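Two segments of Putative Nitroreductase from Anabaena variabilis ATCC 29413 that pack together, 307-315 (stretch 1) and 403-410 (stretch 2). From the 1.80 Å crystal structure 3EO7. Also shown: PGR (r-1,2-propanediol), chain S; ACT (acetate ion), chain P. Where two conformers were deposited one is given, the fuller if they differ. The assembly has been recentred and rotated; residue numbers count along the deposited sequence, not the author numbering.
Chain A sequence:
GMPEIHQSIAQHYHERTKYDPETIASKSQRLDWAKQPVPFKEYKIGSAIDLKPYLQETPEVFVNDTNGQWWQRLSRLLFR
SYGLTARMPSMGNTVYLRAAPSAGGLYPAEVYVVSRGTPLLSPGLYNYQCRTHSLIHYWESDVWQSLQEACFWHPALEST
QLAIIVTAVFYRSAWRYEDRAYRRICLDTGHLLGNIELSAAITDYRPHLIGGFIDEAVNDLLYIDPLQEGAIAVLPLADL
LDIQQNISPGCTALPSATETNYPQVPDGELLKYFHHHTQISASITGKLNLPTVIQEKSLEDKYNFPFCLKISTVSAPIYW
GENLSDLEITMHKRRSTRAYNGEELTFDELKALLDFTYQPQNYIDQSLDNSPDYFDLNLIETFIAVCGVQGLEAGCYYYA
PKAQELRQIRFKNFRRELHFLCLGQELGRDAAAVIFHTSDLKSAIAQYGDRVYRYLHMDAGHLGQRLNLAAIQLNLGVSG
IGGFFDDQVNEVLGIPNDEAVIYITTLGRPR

Stretch 1 (307-315) FCLKISTVS
Stretch 2, residues 403-410: AQELRQIR

How do the two backbones pair? Strand 310-312 runs antiparallel to strand 405-410, their directions 159° apart and their axes approaching to 4.5 Å. I311 faces L406 as a hydrogen-bonded pair, with I311 N to L406 O and L406 N to I311 O both 2.9 Å. K310–R407 and S312–E405 flank it as non-hydrogen-bonded pairs, CA to CA 4.4 and 4.5 Å. Two more bonds extend the ladder: Q408 N to L309 O, 2.8 Å, and T313 N to Q404 O, 2.9 Å. Strand residues are extended (phi/psi: K310 -119/142, I311 -132/127, L406 -100/134), whereas Q404 sits at 56/61 and T313 at -111/10.

Which charges meet on the face bearing K310, S312, E405 and R407? E405 (m, t, chi3 -13°) places OE1 2.9 Å from both R407 NE and R407 NH2, a salt bridge along its own strand. K310 (p, t, p, t) brings NZ 3.5 Å from E405 OE1, a second salt bridge, and 3.8 Å from R407 NE, over one face of the guanidinium. E405 OE1, shared by both, can offset the repulsion between these like charges. R407 is m, t, t with chi4 161°.

What packs on the other face? I311 (chi1 m, chi2 98°, between wells) and L406 (m, t) touch lightly, CD1 of I311 lying 4.5 Å from CB of L406. T313, in the loop after the strand, points its CB toward stretch 2 (chi1 p), and its CG2 lies 3.5 Å from L406 CG.

Where do small molecules bridge the stretches? One water lies with its O 2.7 Å from S312 OG and 2.8 Å from Q404 O; another lies with its O 2.7 Å from T313 OG1 and 2.7 Å from Q404 OE1. At the other end, propanediol O1 accepts from L309 N at 2.9 Å and donates to Q408 O at 2.7 Å, spanning the two stretches beyond the last direct backbone bond.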

ATOM      1  N   PHE A 307      22.287   5.850  23.838  1.00 13.05           N
ATOM      2  CA  PHE A 307      23.031   7.021  24.212  1.00 14.46           C
ATOM      3  C   PHE A 307      22.746   8.211  23.316  1.00 12.34           C
ATOM      4  O   PHE A 307      23.489   9.179  23.339  1.00 15.03           O
ATOM      5  CB  PHE A 307      24.506   6.691  24.208  1.00 17.34           C
ATOM      6  CG  PHE A 307      24.842   5.509  25.057  1.00 21.49           C
ATOM      7  CD1 PHE A 307      24.476   5.488  26.394  1.00 33.00           C
ATOM      8  CD2 PHE A 307      25.444   4.392  24.516  1.00 23.02           C
ATOM      9  CE1 PHE A 307      24.744   4.379  27.188  1.00 34.46           C
ATOM     10  CE2 PHE A 307      25.740   3.301  25.297  1.00 25.22           C
ATOM     11  CZ  PHE A 307      25.377   3.287  26.638  1.00 26.85           C
ATOM     12  N   CYS A 308      21.667   8.131  22.555  1.00 14.06           N
ATOM     13  CA  CYS A 308      21.200   9.198  21.680  1.00 13.52           C
ATOM     14  C   CYS A 308      20.038   9.946  22.331  1.00 13.73           C
ATOM     15  O   CYS A 308      19.283   9.389  23.114  1.00 16.42           O
ATOM     16  CB  CYS A 308      20.714   8.641  20.339  1.00 16.37           C
ATOM     17  SG  CYS A 308      22.034   8.043  19.283  1.00 15.92           S
ATOM     18  N   LEU A 309      19.914  11.219  21.978  1.00 14.69           N
ATOM     19  CA  LEU A 309      18.823  12.049  22.451  1.00 14.06           C
ATOM     20  C   LEU A 309      17.475  11.465  22.068  1.00 16.57           C
ATOM     21  O   LEU A 309      17.237  11.134  20.909  1.00 15.62           O
ATOM     22  CB  LEU A 309      18.922  13.455  21.882  1.00 14.82           C
ATOM     23  CG  LEU A 309      17.782  14.430  22.235  1.00 17.28           C
ATOM     24  CD1 LEU A 309      17.702  14.677  23.737  1.00 16.97           C
ATOM     25  CD2 LEU A 309      17.987  15.724  21.415  1.00 18.35           C
ATOM     26  N   LYS A 310      16.597  11.299  23.050  0.50 17.38           N
ATOM     27  CA  LYS A 310      15.253  10.792  22.775  0.50 19.84           C
ATOM     28  C   LYS A 310      14.190  11.807  23.181  0.50 18.26           C
ATOM     29  O   LYS A 310      14.314  12.498  24.211  0.50 18.36           O
ATOM     30  CB  LYS A 310      15.028   9.402  23.368  0.50 20.64           C
ATOM     31  CG  LYS A 310      15.132   9.273  24.861  0.50 26.72           C
ATOM     32  CD  LYS A 310      15.030   7.788  25.315  0.50 25.07           C
ATOM     33  CE  LYS A 310      15.857   6.916  24.390  0.50 27.77           C
ATOM     34  NZ  LYS A 310      15.977   5.511  24.711  0.50 18.96           N
ATOM     35  N   ILE A 311      13.146  11.866  22.352  1.00 16.22           N
ATOM     36  CA  ILE A 311      12.068  12.828  22.429  1.00 16.94           C
ATOM     37  C   ILE A 311      10.761  12.037  22.309  1.00 17.33           C
ATOM     38  O   ILE A 311      10.598  11.252  21.363  1.00 15.77           O
ATOM     39  CB  ILE A 311      12.105  13.875  21.262  1.00 18.15           C
ATOM     40  CG1 ILE A 311      13.444  14.636  21.156  1.00 27.47           C
ATOM     41  CG2 ILE A 311      10.985  14.896  21.417  1.00 21.48           C
ATOM     42  CD1 ILE A 311      14.412  14.084  20.126  1.00 34.60           C
ATOM     43  N   SER A 312       9.841  12.226  23.246  1.00 16.38           N
ATOM     44  CA  SER A 312       8.571  11.508  23.167  1.00 16.02           C
ATOM     45  C   SER A 312       7.726  12.035  22.007  1.00 15.50           C
ATOM     46  O   SER A 312       7.707  13.219  21.730  1.00 17.24           O
ATOM     47  CB  SER A 312       7.759  11.661  24.443  1.00 17.53           C
ATOM     48  OG  SER A 312       6.551  10.932  24.358  1.00 17.66           O
ATOM     49  N   THR A 313       7.015  11.119  21.361  1.00 16.00           N
ATOM     50  CA  THR A 313       6.083  11.451  20.304  1.00 16.34           C
ATOM     51  C   THR A 313       4.630  11.201  20.740  1.00 16.04           C
ATOM     52  O   THR A 313       3.714  11.299  19.921  1.00 18.00           O
ATOM     53  CB  THR A 313       6.371  10.614  19.059  1.00 14.36           C
ATOM     54  OG1 THR A 313       6.268   9.213  19.381  1.00 16.17           O
ATOM     55  CG2 THR A 313       7.751  10.979  18.488  1.00 15.62           C
ATOM     56  N   VAL A 314       4.399  10.924  22.026  1.00 17.19           N
ATOM     57  CA  VAL A 314       3.032  10.687  22.505  1.00 16.71           C
ATOM     58  C   VAL A 314       2.140  11.866  22.124  1.00 17.80           C
ATOM     59  O   VAL A 314       2.492  13.038  22.341  1.00 16.13           O
ATOM     60  CB  VAL A 314       2.997  10.369  23.991  1.00 17.08           C
ATOM     61  CG1 VAL A 314       1.545  10.362  24.503  1.00 19.14           C
ATOM     62  CG2 VAL A 314       3.684   9.019  24.240  1.00 14.58           C
ATOM     63  N   SER A 315       0.994  11.540  21.503  1.00 17.69           N
ATOM     64  CA  SER A 315       0.119  12.539  20.921  1.00 15.77           C
ATOM     65  C   SER A 315      -1.359  12.346  21.223  1.00 16.16           C
ATOM     66  O   SER A 315      -1.801  11.244  21.483  1.00 16.30           O
ATOM     67  CB  SER A 315       0.271  12.431  19.395  1.00 17.73           C
ATOM     68  OG  SER A 315      -0.527  13.374  18.679  1.00 17.93           O
ATOM     69  N   ALA A 403       7.981   2.394  21.768  1.00 18.25           N
ATOM     70  CA  ALA A 403       8.310   3.331  22.813  1.00 16.59           C
ATOM     71  C   ALA A 403       7.701   4.725  22.633  1.00 16.39           C
ATOM     72  O   ALA A 403       7.695   5.531  23.581  1.00 17.55           O
ATOM     73  CB  ALA A 403       9.869   3.487  22.879  1.00 16.18           C
ATOM     74  N   GLN A 404       7.267   5.014  21.413  1.00 18.07           N
ATOM     75  CA  GLN A 404       6.812   6.338  21.006  1.00 16.84           C
ATOM     76  C   GLN A 404       7.890   7.384  21.268  1.00 16.93           C
ATOM     77  O   GLN A 404       7.715   8.336  22.042  1.00 15.95           O
ATOM     78  CB  GLN A 404       5.459   6.716  21.605  1.00 16.53           C
ATOM     79  CG  GLN A 404       4.354   5.728  21.248  1.00 18.73           C
ATOM     80  CD  GLN A 404       2.972   6.352  21.406  1.00 14.62           C
ATOM     81  OE1 GLN A 404       2.605   7.244  20.640  1.00 19.03           O
ATOM     82  NE2 GLN A 404       2.197   5.872  22.384  1.00 15.94           N
ATOM     83  N   GLU A 405       9.019   7.180  20.600  1.00 17.43           N
ATOM     84  CA  GLU A 405      10.121   8.103  20.703  1.00 16.87           C
ATOM     85  C   GLU A 405      10.799   8.328  19.367  1.00 16.86           C
ATOM     86  O   GLU A 405      10.816   7.427  18.526  1.00 16.21           O
ATOM     87  CB  GLU A 405      11.190   7.538  21.623  1.00 18.09           C
ATOM     88  CG  GLU A 405      10.810   7.483  23.045  1.00 18.37           C
ATOM     89  CD  GLU A 405      11.880   6.853  23.912  1.00 21.43           C
ATOM     90  OE1 GLU A 405      12.840   6.219  23.410  1.00 20.28           O
ATOM     91  OE2 GLU A 405      11.702   6.947  25.126  1.00 22.13           O
ATOM     92  N   LEU A 406      11.348   9.532  19.205  1.00 15.19           N
ATOM     93  CA  LEU A 406      12.292   9.850  18.155  1.00 14.96           C
ATOM     94  C   LEU A 406      13.658   9.796  18.854  1.00 17.37           C
ATOM     95  O   LEU A 406      13.810  10.280  19.975  1.00 18.80           O
ATOM     96  CB  LEU A 406      12.097  11.238  17.571  1.00 15.75           C
ATOM     97  CG  LEU A 406      10.813  11.447  16.769  1.00 18.68           C
ATOM     98  CD1 LEU A 406      10.544  12.936  16.472  1.00 20.91           C
ATOM     99  CD2 LEU A 406      10.875  10.607  15.493  1.00 18.09           C
ATOM    100  N   ARG A 407      14.622   9.144  18.219  1.00 16.69           N
ATOM    101  CA  ARG A 407      15.990   9.052  18.768  1.00 14.48           C
ATOM    102  C   ARG A 407      16.901   9.708  17.727  1.00 15.92           C
ATOM    103  O   ARG A 407      16.928   9.261  16.584  1.00 15.19           O
ATOM    104  CB  ARG A 407      16.333   7.596  19.040  1.00 16.09           C
ATOM    105  CG  ARG A 407      15.310   6.980  19.999  1.00 17.32           C
ATOM    106  CD  ARG A 407      15.505   5.538  20.304  1.00 19.53           C
ATOM    107  NE  ARG A 407      14.475   5.080  21.240  1.00 19.93           N
ATOM    108  CZ  ARG A 407      14.129   3.811  21.448  1.00 21.07           C
ATOM    109  NH1 ARG A 407      14.674   2.834  20.748  1.00 22.11           N
ATOM    110  NH2 ARG A 407      13.193   3.525  22.347  1.00 22.18           N
ATOM    111  N   GLN A 408      17.552  10.815  18.100  1.00 15.33           N
ATOM    112  CA  GLN A 408      18.383  11.596  17.149  1.00 13.37           C
ATOM    113  C   GLN A 408      19.677  10.862  16.848  1.00 14.11           C
ATOM    114  O   GLN A 408      20.455  10.564  17.751  1.00 14.58           O
ATOM    115  CB  GLN A 408      18.709  12.975  17.702  1.00 15.21           C
ATOM    116  CG  GLN A 408      19.321  13.936  16.700  1.00 15.57           C
ATOM    117  CD  GLN A 408      19.680  15.237  17.337  1.00 16.11           C
ATOM    118  OE1 GLN A 408      20.724  15.350  17.993  1.00 17.77           O
ATOM    119  NE2 GLN A 408      18.834  16.250  17.140  1.00 15.57           N
ATOM    120  N   ILE A 409      19.874  10.558  15.578  1.00 13.75           N
ATOM    121  CA  ILE A 409      21.073   9.851  15.131  1.00 14.89           C
ATOM    122  C   ILE A 409      22.016  10.746  14.326  1.00 15.49           C
ATOM    123  O   ILE A 409      23.167  10.404  14.182  1.00 13.19           O
ATOM    124  CB  ILE A 409      20.767   8.526  14.462  1.00 15.80           C
ATOM    125  CG1 ILE A 409      20.025   8.699  13.141  1.00 14.37           C
ATOM    126  CG2 ILE A 409      20.039   7.574  15.479  1.00 14.60           C
ATOM    127  CD1 ILE A 409      19.777   7.330  12.411  1.00 15.95           C
ATOM    128  N   ARG A 410      21.523  11.876  13.803  1.00 14.40           N
ATOM    129  CA  ARG A 410      22.370  12.860  13.149  1.00 14.38           C
ATOM    130  C   ARG A 410      21.757  14.253  13.367  1.00 13.03           C
ATOM    131  O   ARG A 410      20.526  14.401  13.417  1.00 15.12           O
ATOM    132  CB  ARG A 410      22.533  12.642  11.653  1.00 15.27           C
ATOM    133  CG  ARG A 410      23.255  11.396  11.205  1.00 15.64           C
ATOM    134  CD  ARG A 410      24.724  11.328  11.577  1.00 15.49           C
ATOM    135  NE  ARG A 410      25.355  10.126  11.009  1.00 19.98           N
ATOM    136  CZ  ARG A 410      25.273   8.908  11.547  1.00 17.40           C
ATOM    137  NH1 ARG A 410      24.624   8.681  12.684  1.00 14.76           N
ATOM    138  NH2 ARG A 410      25.866   7.892  10.944  1.00 19.86           N
TER
HETATM  139  C1  PGR S 717      22.995  12.006  19.701  1.00 16.30           C
HETATM  140  C2  PGR S 717      23.557  13.010  18.683  1.00 16.55           C
HETATM  141  C3  PGR S 717      23.313  12.507  17.253  1.00 17.05           C
HETATM  142  O1  PGR S 717      21.568  11.972  19.724  1.00 16.51           O
HETATM  143  O2  PGR S 717      23.098  14.359  18.857  1.00 18.25           O
HETATM  144  C   ACT P 714      24.872   4.601  12.322  1.00 41.78           C
HETATM  145  O   ACT P 714      23.960   5.291  12.905  1.00 38.32           O
HETATM  146  OXT ACT P 714      25.954   5.169  11.980  1.00 38.86           O
HETATM  147  CH3 ACT P 714      24.738   3.148  11.991  1.00 42.98           C
HETATM  148  O   HOH W   1      13.730   4.473  25.770  1.00 51.90           O
HETATM  149  O   HOH W   2       7.338   8.363  24.805  1.00 21.11           O
HETATM  150  O   HOH W   3       4.079   7.924  18.496  1.00 17.12           O
HETATM  151  O   HOH W   4       0.497   8.825  20.812  1.00 19.50           O